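Local structure of fiber protein (Snake adenovirus 1, 4UMI) at residues Pro147-Thr161 with Ile178-Ile190. The protein probably forms, as a trimer, the spikes at the capsid vertices, whose head domain, the part described here, attaches the virion to host cells. Sequence-based numbering, arbitrary orientation. Where two conformers were deposited one is given.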
ATOM      1  N   PRO A 147       3.684  19.498 -12.499  1.00 18.00           N
ATOM      2  CA  PRO A 147       4.018  19.327 -11.081  1.00 17.14           C
ATOM      3  C   PRO A 147       3.019  20.039 -10.179  1.00 17.88           C
ATOM      4  O   PRO A 147       2.503  21.095 -10.501  1.00 19.04           O
ATOM      5  CB  PRO A 147       5.432  19.922 -10.991  1.00 19.95           C
ATOM      6  CG  PRO A 147       5.968  19.812 -12.386  1.00 23.70           C
ATOM      7  CD  PRO A 147       4.797  20.070 -13.256  1.00 19.25           C
ATOM      8  N   PHE A 148       2.745  19.428  -9.036  1.00 16.40           N
ATOM      9  CA  PHE A 148       1.874  20.003  -8.032  1.00 16.58           C
ATOM     10  C   PHE A 148       2.723  20.682  -6.957  1.00 16.84           C
ATOM     11  O   PHE A 148       3.578  20.046  -6.372  1.00 17.32           O
ATOM     12  CB  PHE A 148       1.028  18.899  -7.399  1.00 16.64           C
ATOM     13  CG  PHE A 148       0.131  19.385  -6.309  1.00 15.72           C
ATOM     14  CD1 PHE A 148      -1.062  20.015  -6.611  1.00 15.34           C
ATOM     15  CD2 PHE A 148       0.495  19.239  -4.989  1.00 15.20           C
ATOM     16  CE1 PHE A 148      -1.891  20.465  -5.607  1.00 16.70           C
ATOM     17  CE2 PHE A 148      -0.332  19.724  -3.985  1.00 16.68           C
ATOM     18  CZ  PHE A 148      -1.528  20.312  -4.296  1.00 16.89           C
ATOM     19  N   LYS A 149       2.495  21.979  -6.736  1.00 18.53           N
ATOM     20  CA  LYS A 149       3.224  22.743  -5.760  1.00 19.09           C
ATOM     21  C   LYS A 149       2.255  23.466  -4.853  1.00 19.88           C
ATOM     22  O   LYS A 149       1.329  24.130  -5.317  1.00 21.77           O
ATOM     23  CB  LYS A 149       4.087  23.765  -6.474  1.00 21.87           C
ATOM     24  CG  LYS A 149       5.280  23.166  -7.151  1.00 27.81           C
ATOM     25  CD  LYS A 149       6.153  24.213  -7.838  1.00 37.81           C
ATOM     26  CE  LYS A 149       7.497  24.426  -7.143  1.00 45.59           C
ATOM     27  NZ  LYS A 149       8.501  23.345  -7.413  1.00 45.73           N
ATOM     28  N   ALA A 150       2.480  23.345  -3.557  1.00 19.45           N
ATOM     29  CA  ALA A 150       1.609  24.012  -2.593  1.00 20.39           C
ATOM     30  C   ALA A 150       2.276  24.095  -1.224  1.00 20.92           C
ATOM     31  O   ALA A 150       3.135  23.288  -0.888  1.00 21.30           O
ATOM     32  CB  ALA A 150       0.310  23.273  -2.480  1.00 23.09           C
ATOM     33  N   PRO A 151       1.924  25.133  -0.455  1.00 22.91           N
ATOM     34  CA  PRO A 151       2.443  25.268   0.885  1.00 22.62           C
ATOM     35  C   PRO A 151       2.008  24.140   1.787  1.00 22.84           C
ATOM     36  O   PRO A 151       0.849  23.721   1.731  1.00 23.42           O
ATOM     37  CB  PRO A 151       1.816  26.579   1.379  1.00 27.27           C
ATOM     38  CG  PRO A 151       1.255  27.254   0.191  1.00 33.92           C
ATOM     39  CD  PRO A 151       0.968  26.197  -0.810  1.00 24.39           C
ATOM     40  N   ALA A 152       2.948  23.636   2.577  1.00 22.59           N
ATOM     41  CA  ALA A 152       2.686  22.568   3.542  1.00 21.45           C
ATOM     42  C   ALA A 152       2.927  23.099   4.946  1.00 22.27           C
ATOM     43  O   ALA A 152       3.745  23.996   5.146  1.00 23.78           O
ATOM     44  CB  ALA A 152       3.618  21.423   3.270  1.00 22.88           C
ATOM     45  N   SER A 153       2.230  22.533   5.921  1.00 20.80           N
ATOM     46  CA  SER A 153       2.465  22.892   7.324  1.00 21.23           C
ATOM     47  C   SER A 153       3.905  22.625   7.765  1.00 22.21           C
ATOM     48  O   SER A 153       4.629  21.836   7.153  1.00 21.03           O
ATOM     49  CB  SER A 153       1.526  22.118   8.236  1.00 20.78           C
ATOM     50  OG  SER A 153       1.847  20.743   8.298  1.00 21.70           O
ATOM     51  N   ALA A 154       4.327  23.269   8.853  1.00 21.49           N
ATOM     52  CA  ALA A 154       5.623  22.979   9.418  1.00 21.30           C
ATOM     53  C   ALA A 154       5.737  21.521   9.807  1.00 20.85           C
ATOM     54  O   ALA A 154       6.787  20.915   9.659  1.00 21.61           O
ATOM     55  CB  ALA A 154       5.853  23.844  10.635  1.00 24.29           C
ATOM     56  N   GLU A 155       4.658  20.954  10.347  1.00 20.44           N
ATOM     57  CA  GLU A 155       4.704  19.567  10.802  1.00 19.75           C
ATOM     58  C   GLU A 155       4.876  18.609   9.635  1.00 18.60           C
ATOM     59  O   GLU A 155       5.724  17.715   9.692  1.00 19.73           O
ATOM     60  CB  GLU A 155       3.462  19.222  11.593  1.00 21.25           C
ATOM     61  CG  GLU A 155       3.554  17.861  12.257  1.00 23.99           C
ATOM     62  CD  GLU A 155       2.427  17.556  13.244  1.00 26.63           C
ATOM     63  OE1 GLU A 155       1.443  18.308  13.338  1.00 29.75           O
ATOM     64  OE2 GLU A 155       2.538  16.509  13.897  1.00 27.85           O
ATOM     65  N   LEU A 156       4.088  18.803   8.576  1.00 18.46           N
ATOM     66  CA  LEU A 156       4.242  17.937   7.397  1.00 18.42           C
ATOM     67  C   LEU A 156       5.612  18.122   6.747  1.00 19.07           C
ATOM     68  O   LEU A 156       6.254  17.145   6.332  1.00 18.78           O
ATOM     69  CB  LEU A 156       3.133  18.188   6.398  1.00 18.20           C
ATOM     70  CG  LEU A 156       3.133  17.282   5.170  1.00 18.69           C
ATOM     71  CD1 LEU A 156       3.105  15.798   5.505  1.00 19.10           C
ATOM     72  CD2 LEU A 156       1.960  17.631   4.281  1.00 19.61           C
ATOM     73  N   SER A 157       6.079  19.373   6.720  1.00 19.04           N
ATOM     74  CA  SER A 157       7.357  19.676   6.143  1.00 19.37           C
ATOM     75  C   SER A 157       8.459  18.956   6.911  1.00 18.93           C
ATOM     76  O   SER A 157       9.360  18.397   6.305  1.00 20.03           O
ATOM     77  CB  SER A 157       7.610  21.191   6.107  1.00 21.31           C
ATOM     78  OG  SER A 157       6.707  21.846   5.224  1.00 23.16           O
ATOM     79  N   SER A 158       8.391  18.965   8.254  1.00 20.91           N
ATOM     80  CA  SER A 158       9.345  18.252   9.095  0.50 23.12           C
ATOM     81  C   SER A 158       9.364  16.761   8.763  1.00 20.24           C
ATOM     82  O   SER A 158      10.415  16.156   8.605  1.00 21.37           O
ATOM     83  CB  SER A 158       8.992  18.465  10.579  0.50 22.34           C
ATOM     84  OG  SER A 158       9.892  17.791  11.450  0.50 27.61           O
ATOM     85  N   PHE A 159       8.182  16.161   8.667  1.00 19.46           N
ATOM     86  CA  PHE A 159       8.088  14.725   8.373  1.00 17.93           C
ATOM     87  C   PHE A 159       8.740  14.432   7.006  1.00 17.83           C
ATOM     88  O   PHE A 159       9.498  13.488   6.864  1.00 19.07           O
ATOM     89  CB  PHE A 159       6.616  14.360   8.329  1.00 16.97           C
ATOM     90  CG  PHE A 159       6.347  12.923   7.973  1.00 16.82           C
ATOM     91  CD1 PHE A 159       6.299  11.953   8.929  1.00 18.06           C
ATOM     92  CD2 PHE A 159       6.138  12.555   6.645  1.00 17.05           C
ATOM     93  CE1 PHE A 159       6.014  10.641   8.625  1.00 18.86           C
ATOM     94  CE2 PHE A 159       5.856  11.259   6.348  1.00 16.92           C
ATOM     95  CZ  PHE A 159       5.793  10.311   7.325  1.00 17.97           C
ATOM     96  N   LEU A 160       8.424  15.240   6.000  1.00 17.78           N
ATOM     97  CA  LEU A 160       8.908  14.990   4.644  1.00 18.21           C
ATOM     98  C   LEU A 160      10.428  15.162   4.523  1.00 20.02           C
ATOM     99  O   LEU A 160      11.104  14.419   3.789  1.00 20.53           O
ATOM    100  CB  LEU A 160       8.204  15.884   3.653  1.00 20.16           C
ATOM    101  CG  LEU A 160       6.728  15.539   3.451  1.00 20.02           C
ATOM    102  CD1 LEU A 160       6.059  16.598   2.621  1.00 22.02           C
ATOM    103  CD2 LEU A 160       6.526  14.170   2.819  1.00 21.23           C
ATOM    104  N   THR A 161      11.002  16.116   5.265  1.00 20.53           N
ATOM    105  CA  THR A 161      12.417  16.426   5.141  1.00 22.21           C
ATOM    106  C   THR A 161      13.255  15.344   5.809  1.00 22.51           C
ATOM    107  O   THR A 161      14.435  15.185   5.503  1.00 28.39           O
ATOM    108  CB  THR A 161      12.734  17.784   5.771  1.00 26.08           C
ATOM    109  OG1 THR A 161      12.503  17.727   7.171  1.00 36.33           O
ATOM    110  CG2 THR A 161      11.969  18.872   5.145  1.00 30.30           C
ATOM    111  N   ILE A 178       7.608  12.075  -7.477  1.00 14.74           N
ATOM    112  CA  ILE A 178       8.587  12.341  -6.451  1.00 15.81           C
ATOM    113  C   ILE A 178       8.071  13.499  -5.624  1.00 14.98           C
ATOM    114  O   ILE A 178       7.791  14.560  -6.164  1.00 15.31           O
ATOM    115  CB  ILE A 178       9.994  12.694  -6.991  1.00 19.27           C
ATOM    116  CG1 ILE A 178      10.629  11.538  -7.771  1.00 24.35           C
ATOM    117  CG2 ILE A 178      10.900  13.118  -5.864  1.00 23.21           C
ATOM    118  CD1 ILE A 178      11.776  11.982  -8.657  1.00 27.28           C
ATOM    119  N   VAL A 179       7.938  13.288  -4.310  1.00 14.76           N
ATOM    120  CA  VAL A 179       7.537  14.340  -3.415  1.00 14.73           C
ATOM    121  C   VAL A 179       8.750  14.865  -2.645  1.00 15.56           C
ATOM    122  O   VAL A 179       9.554  14.093  -2.138  1.00 17.57           O
ATOM    123  CB  VAL A 179       6.511  13.830  -2.378  1.00 15.09           C
ATOM    124  CG1 VAL A 179       6.123  14.910  -1.397  1.00 18.23           C
ATOM    125  CG2 VAL A 179       5.245  13.325  -3.047  1.00 17.68           C
ATOM    126  N   SER A 180       8.866  16.181  -2.577  1.00 17.03           N
ATOM    127  CA  SER A 180       9.919  16.807  -1.776  1.00 18.97           C
ATOM    128  C   SER A 180       9.358  18.114  -1.223  1.00 18.82           C
ATOM    129  O   SER A 180       8.275  18.575  -1.601  1.00 19.01           O
ATOM    130  CB  SER A 180      11.135  17.075  -2.657  1.00 20.80           C
ATOM    131  OG  SER A 180      10.848  18.006  -3.674  1.00 23.23           O
ATOM    132  N   VAL A 181      10.067  18.689  -0.260  1.00 21.62           N
ATOM    133  CA  VAL A 181       9.649  19.961   0.305  0.50 21.03           C
ATOM    134  C   VAL A 181      10.864  20.893   0.380  1.00 21.21           C
ATOM    135  O   VAL A 181      11.975  20.450   0.644  1.00 23.88           O
ATOM    136  CB  VAL A 181       8.964  19.762   1.683  0.50 19.70           C
ATOM    137  CG1 VAL A 181       9.939  19.242   2.730  0.50 18.10           C
ATOM    138  CG2 VAL A 181       8.264  21.024   2.157  0.50 21.81           C
ATOM    139  N   ASP A 182      10.613  22.178   0.150  1.00 22.64           N
ATOM    140  CA  ASP A 182      11.673  23.189   0.258  1.00 25.86           C
ATOM    141  C   ASP A 182      11.046  24.449   0.798  1.00 24.03           C
ATOM    142  O   ASP A 182      10.105  24.992   0.214  1.00 24.43           O
ATOM    143  CB  ASP A 182      12.311  23.404  -1.111  1.00 26.58           C
ATOM    144  CG  ASP A 182      13.525  24.312  -1.079  1.00 36.13           C
ATOM    145  OD1 ASP A 182      14.091  24.564   0.001  1.00 39.77           O
ATOM    146  OD2 ASP A 182      13.914  24.748  -2.176  1.00 49.10           O
ATOM    147  N   GLU A 183      11.575  24.915   1.938  1.00 27.65           N
ATOM    148  CA  GLU A 183      11.091  26.137   2.591  1.00 33.59           C
ATOM    149  C   GLU A 183       9.567  26.110   2.733  1.00 29.09           C
ATOM    150  O   GLU A 183       8.872  27.081   2.415  1.00 30.45           O
ATOM    151  CB  GLU A 183      11.591  27.391   1.835  1.00 36.53           C
ATOM    152  CG  GLU A 183      13.042  27.714   2.143  1.00 48.44           C
ATOM    153  CD  GLU A 183      13.654  28.793   1.262  1.00 50.83           C
ATOM    154  OE1 GLU A 183      12.914  29.481   0.519  1.00 60.20           O
ATOM    155  OE2 GLU A 183      14.896  28.947   1.324  1.00 66.92           O
ATOM    156  N   GLY A 184       9.051  24.954   3.155  1.00 26.85           N
ATOM    157  CA  GLY A 184       7.647  24.815   3.444  1.00 26.44           C
ATOM    158  C   GLY A 184       6.741  24.670   2.223  1.00 23.89           C
ATOM    159  O   GLY A 184       5.526  24.783   2.343  1.00 25.60           O
ATOM    160  N   ILE A 185       7.323  24.511   1.032  1.00 23.30           N
ATOM    161  CA  ILE A 185       6.534  24.309  -0.198  1.00 22.11           C
ATOM    162  C   ILE A 185       6.719  22.855  -0.644  1.00 20.41           C
ATOM    163  O   ILE A 185       7.844  22.429  -0.867  1.00 20.53           O
ATOM    164  CB  ILE A 185       6.992  25.231  -1.344  1.00 23.39           C
ATOM    165  CG1 ILE A 185       6.927  26.702  -0.909  1.00 27.69           C
ATOM    166  CG2 ILE A 185       6.179  24.946  -2.600  1.00 24.77           C
ATOM    167  CD1 ILE A 185       5.546  27.197  -0.572  1.00 27.56           C
ATOM    168  N   LEU A 186       5.624  22.092  -0.713  1.00 20.24           N
ATOM    169  CA  LEU A 186       5.678  20.726  -1.221  1.00 19.35           C
ATOM    170  C   LEU A 186       5.667  20.759  -2.737  1.00 17.63           C
ATOM    171  O   LEU A 186       4.853  21.488  -3.318  1.00 18.85           O
ATOM    172  CB  LEU A 186       4.485  19.972  -0.662  1.00 18.70           C
ATOM    173  CG  LEU A 186       4.323  18.536  -1.131  1.00 17.97           C
ATOM    174  CD1 LEU A 186       3.669  17.702  -0.047  1.00 19.32           C
ATOM    175  CD2 LEU A 186       3.531  18.413  -2.416  1.00 18.19           C
ATOM    176  N   THR A 187       6.522  19.953  -3.351  1.00 16.75           N
ATOM    177  CA  THR A 187       6.467  19.698  -4.770  1.00 17.09           C
ATOM    178  C   THR A 187       6.261  18.210  -5.033  1.00 17.14           C
ATOM    179  O   THR A 187       6.945  17.406  -4.413  1.00 17.64           O
ATOM    180  CB  THR A 187       7.739  20.146  -5.502  1.00 19.37           C
ATOM    181  OG1 THR A 187       7.904  21.560  -5.353  1.00 23.38           O
ATOM    182  CG2 THR A 187       7.686  19.824  -7.011  1.00 21.47           C
ATOM    183  N   LEU A 188       5.315  17.890  -5.933  1.00 16.02           N
ATOM    184  CA  LEU A 188       5.147  16.524  -6.418  1.00 15.34           C
ATOM    185  C   LEU A 188       5.431  16.619  -7.909  1.00 14.91           C
ATOM    186  O   LEU A 188       4.641  17.206  -8.661  1.00 17.82           O
ATOM    187  CB  LEU A 188       3.722  16.028  -6.159  1.00 16.40           C
ATOM    188  CG  LEU A 188       3.372  14.721  -6.940  1.00 18.65           C
ATOM    189  CD1 LEU A 188       4.181  13.512  -6.563  1.00 18.98           C
ATOM    190  CD2 LEU A 188       1.908  14.452  -6.940  1.00 20.19           C
ATOM    191  N   GLU A 189       6.542  16.031  -8.314  1.00 14.95           N
ATOM    192  CA  GLU A 189       6.907  15.963  -9.737  1.00 16.23           C
ATOM    193  C   GLU A 189       6.406  14.652 -10.293  1.00 14.84           C
ATOM    194  O   GLU A 189       6.443  13.680  -9.571  1.00 16.51           O
ATOM    195  CB  GLU A 189       8.436  16.009  -9.880  1.00 19.34           C
ATOM    196  CG  GLU A 189       9.063  17.268  -9.365  1.00 27.89           C
ATOM    197  CD  GLU A 189      10.384  17.577  -9.993  1.00 42.38           C
ATOM    198  OE1 GLU A 189      11.099  16.644 -10.484  1.00 34.73           O
ATOM    199  OE2 GLU A 189      10.700  18.783  -9.986  1.00 48.06           O
ATOM    200  N   ILE A 190       5.952  14.619 -11.537  1.00 13.86           N
ATOM    201  CA  ILE A 190       5.340  13.442 -12.107  1.00 13.72           C
ATOM    202  C   ILE A 190       5.969  13.001 -13.415  1.00 13.82           C
ATOM    203  O   ILE A 190       6.413  13.782 -14.208  1.00 17.04           O
ATOM    204  CB  ILE A 190       3.813  13.611 -12.300  1.00 15.56           C
ATOM    205  CG1 ILE A 190       3.476  14.845 -13.161  1.00 15.58           C
ATOM    206  CG2 ILE A 190       3.163  13.757 -10.957  1.00 16.99           C
ATOM    207  CD1 ILE A 190       2.015  15.028 -13.429  1.00 16.15           C
TER
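Strand 148-151 pairs antiparallel with strand 185-190, F148 and A150 facing L188 and L186 in hydrogen-bonded pairs; A152 N carries the pairing one step further, giving a nearly straight bond (176°) to G184 O at 2.8 Å. G184 lies in the type I' turn D182-I185 that joins strands 175-182 and 185-190; its positive phi is one glycine adopts easily. On the face of K149, P151, I185 and T187, K149 lies alongside T187 and its flexible chain bends at chi3 and chi4, so that NZ donates to T187 OG1 at 2.8 Å. The other face is apolar. L186, its CG anti to the backbone N (chi1 177°), spreads its two methyls: CD2 meets the F148 ring at its edge, near the ring plane, while CD1 reaches L160 CD1 at 3.7 Å. L160 CD2 also touches V179 CG1 at 4.3 Å, linking helix 154-161 to both hairpin strands. S157 OG lies 3.6 Å from G184 CA, a closeness that suits a small side chain, and donates to S153 O. S153, the N-cap, accepts L156 N on its OG. Strand 148-151 is outermost, within this chain, in its four-stranded sheet, whose F148, L186 and L188 pack on F119 and F121 of strand 118-128 in the second sheet, as in a beta sandwich.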